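Local coordinates for glucose-resistance amylase regulator (Weissella paramesenteroides ATCC 33313, PDB 4RK6), which probably acts as a LacI-family transcriptional repressor that binds regulatory DNA, and binds D-glucose in a periplasmic-binding-protein-like domain, at residues A[11-17]-A[41-47]; A[24-28]-A[243-247]; A[48-52]-A[76-81]; A[55-59]-A[80-85]. One frame throughout, in Å; residues are numbered along the deposited sequence.

Interaction 1 of 4, residues A[11-17]-A[41-47]; sequences RVVGVVV and YELLITY
Parallel strand pairing of the Rossmann-like kind joins 11-17 to 41-47, strands of a beta-alpha-beta unit connected by helix 24-39. Val12 to Val17 are extended and face Glu42 to Tyr47 in one-to-one register (Val12 CA to Glu42 CA 4.7 Å); the segment axes cross at -25°. Odd residues of the first strand bond to even residues of the second: Val13 N to Glu42 O 2.9 Å, Leu44 N to Val13 O 2.9 Å, Val15 N to Leu44 O 2.8 Å, Thr46 N to Val15 O 3.0 Å, Val17 N to Thr46 O 2.9 Å. Val13, Val15 and Val17 share a face with Leu43, Ile45 and Tyr47 under helix 24-39; with Val15 chi1 t and Leu43 chi1 t, chi2 p, Val15 CG2 lies 3.2 Å from Leu43 CD1. The second subunit packs on Val12 and Leu44 and hydrogen-bonds the Ile45 backbone, so strand 42-48 is an edge only within this chain. Arg11 CG rests 3.6 Å from the Tyr41 ring centroid, on its normal.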
loop_
_atom_site.group_PDB
_atom_site.type_symbol
_atom_site.label_atom_id
_atom_site.label_comp_id
_atom_site.label_asym_id
_atom_site.label_seq_id
_atom_site.Cartn_x
_atom_site.Cartn_y
_atom_site.Cartn_z
ATOM N N ARG A 11 -16.889 5.160 23.433
ATOM C CA ARG A 11 -15.513 5.708 23.244
ATOM C C ARG A 11 -14.880 5.172 21.951
ATOM O O ARG A 11 -13.864 4.469 21.962
ATOM C CB ARG A 11 -14.666 5.389 24.482
ATOM C CG ARG A 11 -13.666 6.472 24.839
ATOM C CD ARG A 11 -13.269 6.415 26.305
ATOM N NE ARG A 11 -12.244 7.414 26.606
ATOM C CZ ARG A 11 -12.468 8.720 26.764
ATOM N NH1 ARG A 11 -11.448 9.532 27.026
ATOM N NH2 ARG A 11 -13.694 9.233 26.659
ATOM N N VAL A 12 -15.493 5.538 20.823
ATOM C CA VAL A 12 -15.049 5.112 19.506
ATOM C C VAL A 12 -15.038 6.308 18.554
ATOM O O VAL A 12 -15.885 7.180 18.701
ATOM C CB VAL A 12 -15.976 4.026 18.934
ATOM C CG1 VAL A 12 -15.573 3.663 17.513
ATOM C CG2 VAL A 12 -15.954 2.801 19.831
ATOM N N VAL A 13 -14.045 6.340 17.659
ATOM C CA VAL A 13 -13.993 7.278 16.521
ATOM C C VAL A 13 -13.948 6.508 15.213
ATOM O O VAL A 13 -13.441 5.384 15.145
ATOM C CB VAL A 13 -12.809 8.272 16.589
ATOM C CG1 VAL A 13 -12.925 9.115 17.859
ATOM C CG2 VAL A 13 -11.470 7.573 16.483
ATOM N N GLY A 14 -14.489 7.114 14.163
ATOM C CA GLY A 14 -14.523 6.476 12.852
ATOM C C GLY A 14 -13.633 7.191 11.877
ATOM O O GLY A 14 -13.379 8.390 12.009
ATOM N N VAL A 15 -13.137 6.465 10.888
ATOM C CA VAL A 15 -12.342 7.068 9.820
ATOM C C VAL A 15 -12.924 6.562 8.523
ATOM O O VAL A 15 -13.175 5.375 8.401
ATOM C CB VAL A 15 -10.858 6.672 9.886
ATOM C CG1 VAL A 15 -10.039 7.450 8.863
ATOM C CG2 VAL A 15 -10.313 6.899 11.273
ATOM N N VAL A 16 -13.166 7.475 7.596
ATOM C CA VAL A 16 -13.769 7.136 6.307
ATOM C C VAL A 16 -12.660 7.278 5.279
ATOM O O VAL A 16 -12.094 8.351 5.084
ATOM C CB VAL A 16 -14.984 8.033 5.966
ATOM C CG1 VAL A 16 -15.563 7.676 4.595
ATOM C CG2 VAL A 16 -16.073 7.886 7.006
ATOM N N VAL A 17 -12.349 6.157 4.634
ATOM C CA VAL A 17 -11.273 6.053 3.648
ATOM C C VAL A 17 -11.888 5.761 2.268
ATOM O O VAL A 17 -12.785 4.930 2.156
ATOM C CB VAL A 17 -10.323 4.898 4.012
ATOM C CG1 VAL A 17 -9.129 4.828 3.068
ATOM C CG2 VAL A 17 -9.857 5.040 5.461
ATOM N N TYR A 41 -9.629 5.407 23.308
ATOM C CA TYR A 41 -10.616 5.281 22.237
ATOM C C TYR A 41 -10.241 4.109 21.360
ATOM O O TYR A 41 -9.085 3.686 21.308
ATOM C CB TYR A 41 -10.638 6.525 21.338
ATOM C CG TYR A 41 -11.520 7.631 21.836
ATOM C CD1 TYR A 41 -11.084 8.492 22.833
ATOM C CD2 TYR A 41 -12.790 7.814 21.317
ATOM C CE1 TYR A 41 -11.901 9.514 23.297
ATOM C CE2 TYR A 41 -13.607 8.833 21.764
ATOM C CZ TYR A 41 -13.158 9.670 22.763
ATOM O OH TYR A 41 -13.950 10.681 23.223
ATOM N N GLU A 42 -11.237 3.602 20.672
ATOM C CA GLU A 42 -11.035 2.615 19.639
ATOM C C GLU A 42 -11.350 3.241 18.290
ATOM O O GLU A 42 -12.105 4.195 18.207
ATOM C CB GLU A 42 -11.880 1.367 19.899
ATOM C CG GLU A 42 -11.056 0.241 20.516
ATOM C CD GLU A 42 -9.807 -0.057 19.700
ATOM O OE1 GLU A 42 -8.722 -0.218 20.306
ATOM O OE2 GLU A 42 -9.912 -0.087 18.446
ATOM N N LEU A 43 -10.723 2.694 17.263
ATOM C CA LEU A 43 -10.772 3.237 15.915
ATOM C C LEU A 43 -11.534 2.288 14.979
ATOM O O LEU A 43 -11.174 1.134 14.842
ATOM C CB LEU A 43 -9.345 3.424 15.448
ATOM C CG LEU A 43 -9.123 4.076 14.101
ATOM C CD1 LEU A 43 -9.762 5.464 14.101
ATOM C CD2 LEU A 43 -7.629 4.144 13.846
ATOM N N LEU A 44 -12.608 2.767 14.368
ATOM C CA LEU A 44 -13.359 1.994 13.350
ATOM C C LEU A 44 -12.975 2.546 11.992
ATOM O O LEU A 44 -13.048 3.763 11.781
ATOM C CB LEU A 44 -14.859 2.164 13.533
ATOM C CG LEU A 44 -15.637 1.142 14.356
ATOM C CD1 LEU A 44 -14.913 0.766 15.642
ATOM C CD2 LEU A 44 -17.028 1.700 14.634
ATOM N N ILE A 45 -12.586 1.676 11.069
ATOM C CA ILE A 45 -12.245 2.092 9.724
ATOM C C ILE A 45 -13.322 1.574 8.760
ATOM O O ILE A 45 -13.712 0.402 8.812
ATOM C CB ILE A 45 -10.870 1.550 9.300
ATOM C CG1 ILE A 45 -9.783 1.921 10.315
ATOM C CG2 ILE A 45 -10.518 2.016 7.904
ATOM C CD1 ILE A 45 -9.487 3.397 10.409
ATOM N N THR A 46 -13.803 2.467 7.900
ATOM C CA THR A 46 -14.837 2.138 6.946
ATOM C C THR A 46 -14.371 2.679 5.593
ATOM O O THR A 46 -13.645 3.669 5.526
ATOM C CB THR A 46 -16.211 2.749 7.350
ATOM O OG1 THR A 46 -16.120 4.180 7.371
ATOM C CG2 THR A 46 -16.665 2.243 8.708
ATOM N N TYR A 47 -14.780 2.015 4.512
ATOM C CA TYR A 47 -14.495 2.488 3.164
ATOM C C TYR A 47 -15.731 3.107 2.532
ATOM O O TYR A 47 -16.878 2.797 2.901
ATOM C CB TYR A 47 -13.942 1.366 2.281
ATOM C CG TYR A 47 -12.561 0.934 2.695
ATOM C CD1 TYR A 47 -11.441 1.665 2.329
ATOM C CD2 TYR A 47 -12.373 -0.203 3.477
ATOM C CE1 TYR A 47 -10.169 1.275 2.712
ATOM C CE2 TYR A 47 -11.102 -0.598 3.871
ATOM C CZ TYR A 47 -10.003 0.144 3.484
ATOM O OH TYR A 47 -8.738 -0.237 3.866
#

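Interaction 2 of 4, residues A[24-28]-A[243-247]; sequences FADEI and DFPEI. With GLC (alpha-D-glucopyranose), chain C.
Two helical segments meet here, 24-28 of helix 24-39 and 244-247 at the start of helix 244-257. Each holds an i to i+4 bond, Ile28 N to Phe24 O and Ile247 N to Asp243 O, both 3.0 Å, and Asp243 is the N-cap of the second, OD1 weakly accepting from Glu246 N at 3.3 Å. The backbones come closest at Ile28 and Pro245, CA to CA 4.8 Å, where Pro245 CA lies 3.4 Å from Glu27 O. Phe244 (chi1 m) points at the other helix: Phe24 CB sits over its ring face in a CH-pi contact, 3.5 Å from the centroid. Phe24, chi1 p, turns its own ring to glucose, with CE1 3.4 Å from sugar C1; glucose O3 meets the Phe244 ring edge. No direct hydrogen bond crosses; a water donates to Glu27 OE1 (3.2 Å) and weakly accepts from Phe244 N (3.3 Å). Mainly apolar packing places an aromatic surface beside the polar groups that hydrogen-bond the sugar, such as Asp225 and Arg145.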
loop_
_atom_site.group_PDB
_atom_site.type_symbol
_atom_site.label_atom_id
_atom_site.label_comp_id
_atom_site.label_asym_id
_atom_site.label_seq_id
_atom_site.Cartn_x
_atom_site.Cartn_y
_atom_site.Cartn_z
ATOM N N PHE A 24 -1.127 6.779 1.350
ATOM C CA PHE A 24 -1.068 7.779 2.416
ATOM C C PHE A 24 -2.037 7.452 3.546
ATOM O O PHE A 24 -1.762 7.779 4.695
ATOM C CB PHE A 24 -1.227 9.223 1.908
ATOM C CG PHE A 24 -2.641 9.654 1.647
ATOM C CD1 PHE A 24 -3.204 9.515 0.394
ATOM C CD2 PHE A 24 -3.400 10.247 2.651
ATOM C CE1 PHE A 24 -4.511 9.910 0.159
ATOM C CE2 PHE A 24 -4.696 10.665 2.419
ATOM C CZ PHE A 24 -5.257 10.490 1.170
ATOM N N ALA A 25 -3.138 6.776 3.238
ATOM C CA ALA A 25 -4.175 6.494 4.247
ATOM C C ALA A 25 -3.639 5.714 5.437
ATOM O O ALA A 25 -3.905 6.060 6.594
ATOM C CB ALA A 25 -5.337 5.736 3.616
ATOM N N ASP A 26 -2.902 4.645 5.146
ATOM C CA ASP A 26 -2.288 3.814 6.171
ATOM C C ASP A 26 -1.404 4.629 7.124
ATOM O O ASP A 26 -1.403 4.376 8.345
ATOM C CB ASP A 26 -1.450 2.691 5.537
ATOM C CG ASP A 26 -2.283 1.483 5.126
ATOM O OD1 ASP A 26 -3.512 1.618 4.934
ATOM O OD2 ASP A 26 -1.698 0.389 4.983
ATOM N N GLU A 27 -0.661 5.582 6.573
ATOM C CA GLU A 27 0.229 6.439 7.381
ATOM C C GLU A 27 -0.566 7.396 8.270
ATOM O O GLU A 27 -0.218 7.632 9.433
ATOM C CB GLU A 27 1.181 7.224 6.489
ATOM C CG GLU A 27 2.295 6.384 5.887
ATOM C CD GLU A 27 3.380 6.071 6.898
ATOM O OE1 GLU A 27 4.220 6.960 7.187
ATOM O OE2 GLU A 27 3.378 4.935 7.408
ATOM N N ILE A 28 -1.635 7.959 7.721
ATOM C CA ILE A 28 -2.535 8.774 8.538
ATOM C C ILE A 28 -3.138 7.912 9.639
ATOM O O ILE A 28 -3.172 8.319 10.798
ATOM C CB ILE A 28 -3.622 9.463 7.688
ATOM C CG1 ILE A 28 -3.007 10.593 6.871
ATOM C CG2 ILE A 28 -4.757 9.987 8.575
ATOM C CD1 ILE A 28 -3.972 11.284 5.945
ATOM N N ASP A 243 4.020 14.797 6.471
ATOM C CA ASP A 243 4.049 14.091 7.726
ATOM C C ASP A 243 2.678 13.501 8.035
ATOM O O ASP A 243 1.921 14.049 8.845
ATOM C CB ASP A 243 4.548 15.059 8.823
ATOM C CG ASP A 243 5.001 14.334 10.095
ATOM O OD1 ASP A 243 4.703 13.139 10.257
ATOM O OD2 ASP A 243 5.669 15.001 10.916
ATOM N N PHE A 244 2.330 12.406 7.351
ATOM C CA PHE A 244 0.980 11.845 7.461
ATOM C C PHE A 244 0.651 11.390 8.882
ATOM O O PHE A 244 -0.456 11.594 9.357
ATOM C CB PHE A 244 0.745 10.698 6.471
ATOM C CG PHE A 244 0.718 11.145 5.037
ATOM C CD1 PHE A 244 -0.268 12.019 4.587
ATOM C CD2 PHE A 244 1.693 10.720 4.139
ATOM C CE1 PHE A 244 -0.285 12.447 3.265
ATOM C CE2 PHE A 244 1.681 11.153 2.819
ATOM C CZ PHE A 244 0.682 12.009 2.385
ATOM N N PRO A 245 1.609 10.753 9.568
ATOM C CA PRO A 245 1.248 10.371 10.926
ATOM C C PRO A 245 0.970 11.589 11.799
ATOM O O PRO A 245 0.041 11.506 12.612
ATOM C CB PRO A 245 2.461 9.561 11.426
ATOM C CG PRO A 245 3.186 9.148 10.167
ATOM C CD PRO A 245 2.947 10.265 9.182
ATOM N N GLU A 246 1.704 12.683 11.618
ATOM C CA GLU A 246 1.459 13.894 12.411
ATOM C C GLU A 246 0.070 14.464 12.086
ATOM O O GLU A 246 -0.679 14.860 12.985
ATOM C CB GLU A 246 2.547 14.919 12.217
ATOM C CG GLU A 246 2.335 16.193 13.014
ATOM C CD GLU A 246 2.504 16.029 14.513
ATOM O OE1 GLU A 246 2.780 14.907 15.015
ATOM O OE2 GLU A 246 2.374 17.071 15.191
ATOM N N ILE A 247 -0.302 14.453 10.806
ATOM C CA ILE A 247 -1.674 14.853 10.437
ATOM C C ILE A 247 -2.713 14.056 11.219
ATOM O O ILE A 247 -3.650 14.626 11.764
ATOM C CB ILE A 247 -1.890 14.764 8.903
ATOM C CG1 ILE A 247 -1.019 15.796 8.202
ATOM C CG2 ILE A 247 -3.364 14.943 8.546
ATOM C CD1 ILE A 247 -0.835 15.545 6.706
HETATM C C1 GLC C . -4.765 12.796 -1.607
HETATM C C2 GLC C . -4.218 13.716 -0.516
HETATM C C3 GLC C . -2.950 14.438 -0.924
HETATM C C4 GLC C . -1.974 13.443 -1.560
HETATM C C5 GLC C . -2.653 12.842 -2.791
HETATM C C6 GLC C . -1.762 11.815 -3.485
HETATM O O1 GLC C . -5.482 13.588 -2.473
HETATM O O2 GLC C . -5.179 14.711 -0.167
HETATM O O3 GLC C . -2.413 14.979 0.278
HETATM O O4 GLC C . -0.774 14.085 -1.868
HETATM O O5 GLC C . -3.809 12.138 -2.419
HETATM O O6 GLC C . -1.469 10.747 -2.639
HETATM O O HOH W 1 4.408 10.019 6.381
#

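Interaction 3 of 4, residues A[48-52]-A[76-81]; sequences LDEDE and DIPSWM
Leu48, at the end of strand 42-48, overlaps Ile77 and selenomethionine Met81: its CD2 lies 3.5 Å from Ile77 CD1 and its CD1 3.8 Å from Met81 CE. The backbones stay apart throughout, with CA atoms 8.3 Å apart at Glu50 and Asp76, so side chains make the contact. The loop between strand 42-48 and helix 52-64 bends through an Asx turn, Asp51 N donating to Asp49 OD1 at 3.2 Å, and Asp51 is N-cap of helix 52-64; Pro78 holds the same position before helix 79-87. One hydrogen bond spans the segments: Trp80, chi1 p, directs NE1 to Glu52 OE1 at 2.9 Å. The acidic ends of Glu50 and Asp76 come within 3.2 Å (OE2 to OD2) as like charges, and Glu50 is poorly ordered. The contact lies at the C-terminal edge of the parallel strands, where, as in alpha/beta folds, loops lead from strand into helix; Gln55 of helix 52-64 touches Leu48, Pro78 and Trp80, and Val16 of strand 12-18 backs Leu48 and Ile77.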
loop_
_atom_site.group_PDB
_atom_site.type_symbol
_atom_site.label_atom_id
_atom_site.label_comp_id
_atom_site.label_asym_id
_atom_site.label_seq_id
_atom_site.Cartn_x
_atom_site.Cartn_y
_atom_site.Cartn_z
ATOM N N LEU A 48 -15.481 4.030 1.614
ATOM C CA LEU A 48 -16.543 4.761 0.934
ATOM C C LEU A 48 -16.329 4.676 -0.574
ATOM O O LEU A 48 -15.253 5.034 -1.073
ATOM C CB LEU A 48 -16.524 6.224 1.370
ATOM C CG LEU A 48 -17.800 7.007 1.082
ATOM C CD1 LEU A 48 -18.819 6.731 2.177
ATOM C CD2 LEU A 48 -17.486 8.486 0.991
ATOM N N ASP A 49 -17.342 4.196 -1.296
ATOM C CA ASP A 49 -17.288 4.185 -2.768
ATOM C C ASP A 49 -18.089 5.370 -3.330
ATOM O O ASP A 49 -18.453 6.276 -2.576
ATOM C CB ASP A 49 -17.700 2.814 -3.358
ATOM C CG ASP A 49 -19.144 2.426 -3.074
ATOM O OD1 ASP A 49 -19.965 3.265 -2.639
ATOM O OD2 ASP A 49 -19.468 1.240 -3.307
ATOM N N GLU A 50 -18.348 5.375 -4.635
ATOM C CA GLU A 50 -18.977 6.524 -5.298
ATOM C C GLU A 50 -20.502 6.396 -5.416
ATOM O O GLU A 50 -21.142 7.205 -6.080
ATOM C CB GLU A 50 -18.353 6.715 -6.691
ATOM C CG GLU A 50 -18.289 8.162 -7.161
ATOM C CD GLU A 50 -17.237 8.970 -6.427
ATOM O OE1 GLU A 50 -16.055 8.568 -6.452
ATOM O OE2 GLU A 50 -17.594 10.009 -5.834
ATOM N N ASP A 51 -21.082 5.403 -4.750
ATOM C CA ASP A 51 -22.493 5.069 -4.905
ATOM C C ASP A 51 -23.245 5.653 -3.738
ATOM O O ASP A 51 -23.087 5.197 -2.608
ATOM C CB ASP A 51 -22.668 3.543 -4.939
ATOM C CG ASP A 51 -24.122 3.107 -5.094
ATOM O OD1 ASP A 51 -24.927 3.284 -4.152
ATOM O OD2 ASP A 51 -24.463 2.553 -6.158
ATOM N N GLU A 52 -24.075 6.652 -4.004
ATOM C CA GLU A 52 -24.791 7.330 -2.927
ATOM C C GLU A 52 -25.534 6.390 -1.960
ATOM O O GLU A 52 -25.568 6.644 -0.746
ATOM C CB GLU A 52 -25.744 8.393 -3.499
ATOM C CG GLU A 52 -26.107 9.467 -2.486
ATOM C CD GLU A 52 -26.298 10.824 -3.125
ATOM O OE1 GLU A 52 -25.553 11.777 -2.756
ATOM O OE2 GLU A 52 -27.187 10.916 -4.001
ATOM N N ASP A 76 -14.137 13.749 -1.571
ATOM C CA ASP A 76 -15.364 13.412 -2.291
ATOM C C ASP A 76 -16.585 13.110 -1.388
ATOM O O ASP A 76 -17.555 12.487 -1.830
ATOM C CB ASP A 76 -15.067 12.187 -3.176
ATOM C CG ASP A 76 -15.552 12.354 -4.604
ATOM O OD1 ASP A 76 -16.536 13.090 -4.836
ATOM O OD2 ASP A 76 -14.941 11.740 -5.503
ATOM N N ILE A 77 -16.578 13.580 -0.146
ATOM C CA ILE A 77 -17.649 13.235 0.788
ATOM C C ILE A 77 -18.889 14.058 0.465
ATOM O O ILE A 77 -18.781 15.279 0.277
ATOM C CB ILE A 77 -17.235 13.513 2.249
ATOM C CG1 ILE A 77 -15.960 12.720 2.608
ATOM C CG2 ILE A 77 -18.365 13.165 3.206
ATOM C CD1 ILE A 77 -16.155 11.218 2.670
ATOM N N PRO A 78 -20.067 13.418 0.425
ATOM C CA PRO A 78 -21.265 14.223 0.174
ATOM C C PRO A 78 -21.596 15.168 1.329
ATOM O O PRO A 78 -21.447 14.814 2.500
ATOM C CB PRO A 78 -22.367 13.177 0.016
ATOM C CG PRO A 78 -21.855 11.973 0.720
ATOM C CD PRO A 78 -20.388 11.982 0.431
ATOM N N SER A 79 -22.059 16.369 0.996
ATOM C CA SER A 79 -22.425 17.345 2.020
ATOM C C SER A 79 -23.430 16.824 3.026
ATOM O O SER A 79 -23.346 17.169 4.207
ATOM C CB SER A 79 -22.950 18.625 1.355
ATOM O OG SER A 79 -21.938 19.178 0.521
ATOM N N TRP A 80 -24.396 16.012 2.575
ATOM C CA TRP A 80 -25.427 15.499 3.459
ATOM C C TRP A 80 -24.841 14.618 4.575
ATOM O O TRP A 80 -25.407 14.572 5.648
ATOM C CB TRP A 80 -26.560 14.748 2.706
ATOM C CG TRP A 80 -26.124 13.555 1.878
ATOM C CD1 TRP A 80 -25.981 13.509 0.518
ATOM C CD2 TRP A 80 -25.801 12.241 2.362
ATOM N NE1 TRP A 80 -25.574 12.253 0.124
ATOM C CE2 TRP A 80 -25.454 11.456 1.234
ATOM C CE3 TRP A 80 -25.774 11.653 3.634
ATOM C CZ2 TRP A 80 -25.077 10.110 1.344
ATOM C CZ3 TRP A 80 -25.389 10.314 3.746
ATOM C CH2 TRP A 80 -25.037 9.565 2.604
HETATM N N MSE A 81 -23.732 13.933 4.314
HETATM C CA MSE A 81 -23.093 13.080 5.339
HETATM C C MSE A 81 -22.475 13.934 6.421
HETATM O O MSE A 81 -22.627 13.647 7.589
HETATM C CB MSE A 81 -22.005 12.145 4.743
HETATM C CG MSE A 81 -21.525 11.125 5.782
HETATM SE SE MSE A 81 -20.132 10.029 4.910
HETATM C CE MSE A 81 -21.367 9.162 3.664
#

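Interaction 4 of 4, residues A[55-59]-A[80-85]; sequences QYQVF and WMIDKL
Phe59 and Trp80 give up the largest areas in this helix-helix contact, with Met81 (selenomethionine) and Lys84 around them. The helical segments 55-59 and 80-85 run nearly parallel, crossing at -19° with axes 11.0 Å apart; large side chains span that gap, and the nearest CA pair, Phe59 and Met81, is 6.9 Å apart. Phe59 (chi1 t) points toward the partner helix. Lys84 CD lies over one face of the Phe59 ring, Leu85 CD2 meets the ring edge 3.7 Å from Phe59 CE1, and Phe59 CZ is 3.7 Å from Lys84 CB. Trp80 takes the p rotamer, which brings its six-membered ring to the backbone of the partner helix: Trp80 CH2 is 3.6 Å from Tyr56 CA and 3.8 Å from Gln55 C. Met81, chi1 and chi2 t, extends CE to 3.5 Å from Gln55 O. No hydrogen bond links the segments; Gln55 NE2 hydrogen-bonds to Asp49 O, and Trp80 NE1 donates to Glu52 OE1. Neighbouring parallel helices on one side of a sheet are characteristic of an alpha/beta sandwich: beneath this pair, Val58 and Met81 reach Leu48 of strand 42-48, and Leu85 reaches Val70 and Met72 of strand 69-72.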
loop_
_atom_site.group_PDB
_atom_site.type_symbol
_atom_site.label_atom_id
_atom_site.label_comp_id
_atom_site.label_asym_id
_atom_site.label_seq_id
_atom_site.Cartn_x
_atom_site.Cartn_y
_atom_site.Cartn_z
ATOM N N GLN A 55 -23.065 4.789 0.348
ATOM C CA GLN A 55 -22.625 5.854 1.246
ATOM C C GLN A 55 -23.582 6.008 2.417
ATOM O O GLN A 55 -23.156 6.159 3.571
ATOM C CB GLN A 55 -22.460 7.166 0.478
ATOM C CG GLN A 55 -21.313 7.155 -0.523
ATOM C CD GLN A 55 -21.247 8.421 -1.356
ATOM O OE1 GLN A 55 -22.189 9.222 -1.356
ATOM N NE2 GLN A 55 -20.141 8.607 -2.082
ATOM N N TYR A 56 -24.882 5.936 2.152
ATOM C CA TYR A 56 -25.854 6.080 3.219
ATOM C C TYR A 56 -25.774 4.926 4.233
ATOM O O TYR A 56 -25.940 5.147 5.419
ATOM C CB TYR A 56 -27.286 6.269 2.688
ATOM C CG TYR A 56 -28.241 6.627 3.806
ATOM C CD1 TYR A 56 -28.231 7.898 4.376
ATOM C CD2 TYR A 56 -29.123 5.680 4.330
ATOM C CE1 TYR A 56 -29.083 8.225 5.418
ATOM C CE2 TYR A 56 -29.979 6.000 5.371
ATOM C CZ TYR A 56 -29.955 7.271 5.912
ATOM O OH TYR A 56 -30.804 7.591 6.945
ATOM N N GLN A 57 -25.501 3.710 3.757
ATOM C CA GLN A 57 -25.308 2.548 4.649
ATOM C C GLN A 57 -24.110 2.753 5.571
ATOM O O GLN A 57 -24.198 2.484 6.771
ATOM C CB GLN A 57 -25.134 1.238 3.853
ATOM C CG GLN A 57 -26.319 0.850 2.973
ATOM C CD GLN A 57 -27.640 0.826 3.725
ATOM O OE1 GLN A 57 -27.747 0.216 4.788
ATOM N NE2 GLN A 57 -28.654 1.492 3.177
ATOM N N VAL A 58 -23.004 3.236 5.007
ATOM C CA VAL A 58 -21.815 3.594 5.783
ATOM C C VAL A 58 -22.170 4.592 6.875
ATOM O O VAL A 58 -21.737 4.456 8.014
ATOM C CB VAL A 58 -20.709 4.201 4.889
ATOM C CG1 VAL A 58 -19.590 4.824 5.725
ATOM C CG2 VAL A 58 -20.141 3.147 3.959
ATOM N N PHE A 59 -22.957 5.601 6.526
ATOM C CA PHE A 59 -23.384 6.570 7.506
ATOM C C PHE A 59 -24.202 5.906 8.616
ATOM O O PHE A 59 -23.989 6.180 9.795
ATOM C CB PHE A 59 -24.196 7.705 6.858
ATOM C CG PHE A 59 -25.007 8.469 7.838
ATOM C CD1 PHE A 59 -24.408 9.413 8.654
ATOM C CD2 PHE A 59 -26.375 8.251 7.965
ATOM C CE1 PHE A 59 -25.152 10.107 9.587
ATOM C CE2 PHE A 59 -27.121 8.942 8.904
ATOM C CZ PHE A 59 -26.509 9.877 9.715
ATOM N N TRP A 80 -24.396 16.012 2.575
ATOM C CA TRP A 80 -25.427 15.499 3.459
ATOM C C TRP A 80 -24.841 14.618 4.575
ATOM O O TRP A 80 -25.407 14.572 5.648
ATOM C CB TRP A 80 -26.560 14.748 2.706
ATOM C CG TRP A 80 -26.124 13.555 1.878
ATOM C CD1 TRP A 80 -25.981 13.509 0.518
ATOM C CD2 TRP A 80 -25.801 12.241 2.362
ATOM N NE1 TRP A 80 -25.574 12.253 0.124
ATOM C CE2 TRP A 80 -25.454 11.456 1.234
ATOM C CE3 TRP A 80 -25.774 11.653 3.634
ATOM C CZ2 TRP A 80 -25.077 10.110 1.344
ATOM C CZ3 TRP A 80 -25.389 10.314 3.746
ATOM C CH2 TRP A 80 -25.037 9.565 2.604
HETATM N N MSE A 81 -23.732 13.933 4.314
HETATM C CA MSE A 81 -23.093 13.080 5.339
HETATM C C MSE A 81 -22.475 13.934 6.421
HETATM O O MSE A 81 -22.627 13.647 7.589
HETATM C CB MSE A 81 -22.005 12.145 4.743
HETATM C CG MSE A 81 -21.525 11.125 5.782
HETATM SE SE MSE A 81 -20.132 10.029 4.910
HETATM C CE MSE A 81 -21.367 9.162 3.664
ATOM N N ILE A 82 -21.783 14.996 6.016
ATOM C CA ILE A 82 -21.164 15.926 6.957
ATOM C C ILE A 82 -22.269 16.561 7.789
ATOM O O ILE A 82 -22.234 16.515 9.018
ATOM C CB ILE A 82 -20.337 17.009 6.235
ATOM C CG1 ILE A 82 -19.118 16.384 5.552
ATOM C CG2 ILE A 82 -19.893 18.094 7.218
ATOM C CD1 ILE A 82 -18.472 17.277 4.513
ATOM N N ASP A 83 -23.281 17.115 7.123
ATOM C CA ASP A 83 -24.424 17.683 7.832
ATOM C C ASP A 83 -25.121 16.700 8.773
ATOM O O ASP A 83 -25.347 17.032 9.920
ATOM C CB ASP A 83 -25.456 18.283 6.869
ATOM C CG ASP A 83 -25.003 19.604 6.275
ATOM O OD1 ASP A 83 -24.676 20.535 7.058
ATOM O OD2 ASP A 83 -24.985 19.712 5.018
ATOM N N LYS A 84 -25.461 15.500 8.301
ATOM C CA LYS A 84 -26.154 14.541 9.163
ATOM C C LYS A 84 -25.318 14.164 10.399
ATOM O O LYS A 84 -25.850 14.040 11.508
ATOM C CB LYS A 84 -26.583 13.293 8.373
ATOM C CG LYS A 84 -27.832 13.530 7.512
ATOM C CD LYS A 84 -28.243 12.244 6.801
ATOM C CE LYS A 84 -29.728 12.182 6.481
ATOM N NZ LYS A 84 -30.571 12.233 7.705
ATOM N N LEU A 85 -24.016 14.038 10.229
ATOM C CA LEU A 85 -23.155 13.695 11.378
ATOM C C LEU A 85 -23.092 14.845 12.362
ATOM O O LEU A 85 -23.320 14.663 13.554
ATOM C CB LEU A 85 -21.746 13.287 10.926
ATOM C CG LEU A 85 -21.699 11.966 10.157
ATOM C CD1 LEU A 85 -20.391 11.879 9.411
ATOM C CD2 LEU A 85 -21.876 10.765 11.073
#

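Overall arrangement
From the N terminus, interaction 1 closes the first loop, bringing strand 12-18 beside strand 42-48 with helix 24-39 as the connection between them. That same helix enters interaction 2, the long-range closure, whose second segment arrives only at 243-247; the two closures cross along the chain and touch where Val17 CG1 lies 3.9 Å from Ala25 CB. Interactions 3 and 4 follow interaction 1 in series, and both fall within the long span that interaction 2 closes. They end on the same helix, sharing Trp80 and Met81, and touch interaction 1 through Leu48 and Val58. Local closures thus build one edge of the sheet with its flanking helices, while a distant one ties helix 24-39, whose N-terminal end carries Phe24 of the glucose pocket, to helix 244-257.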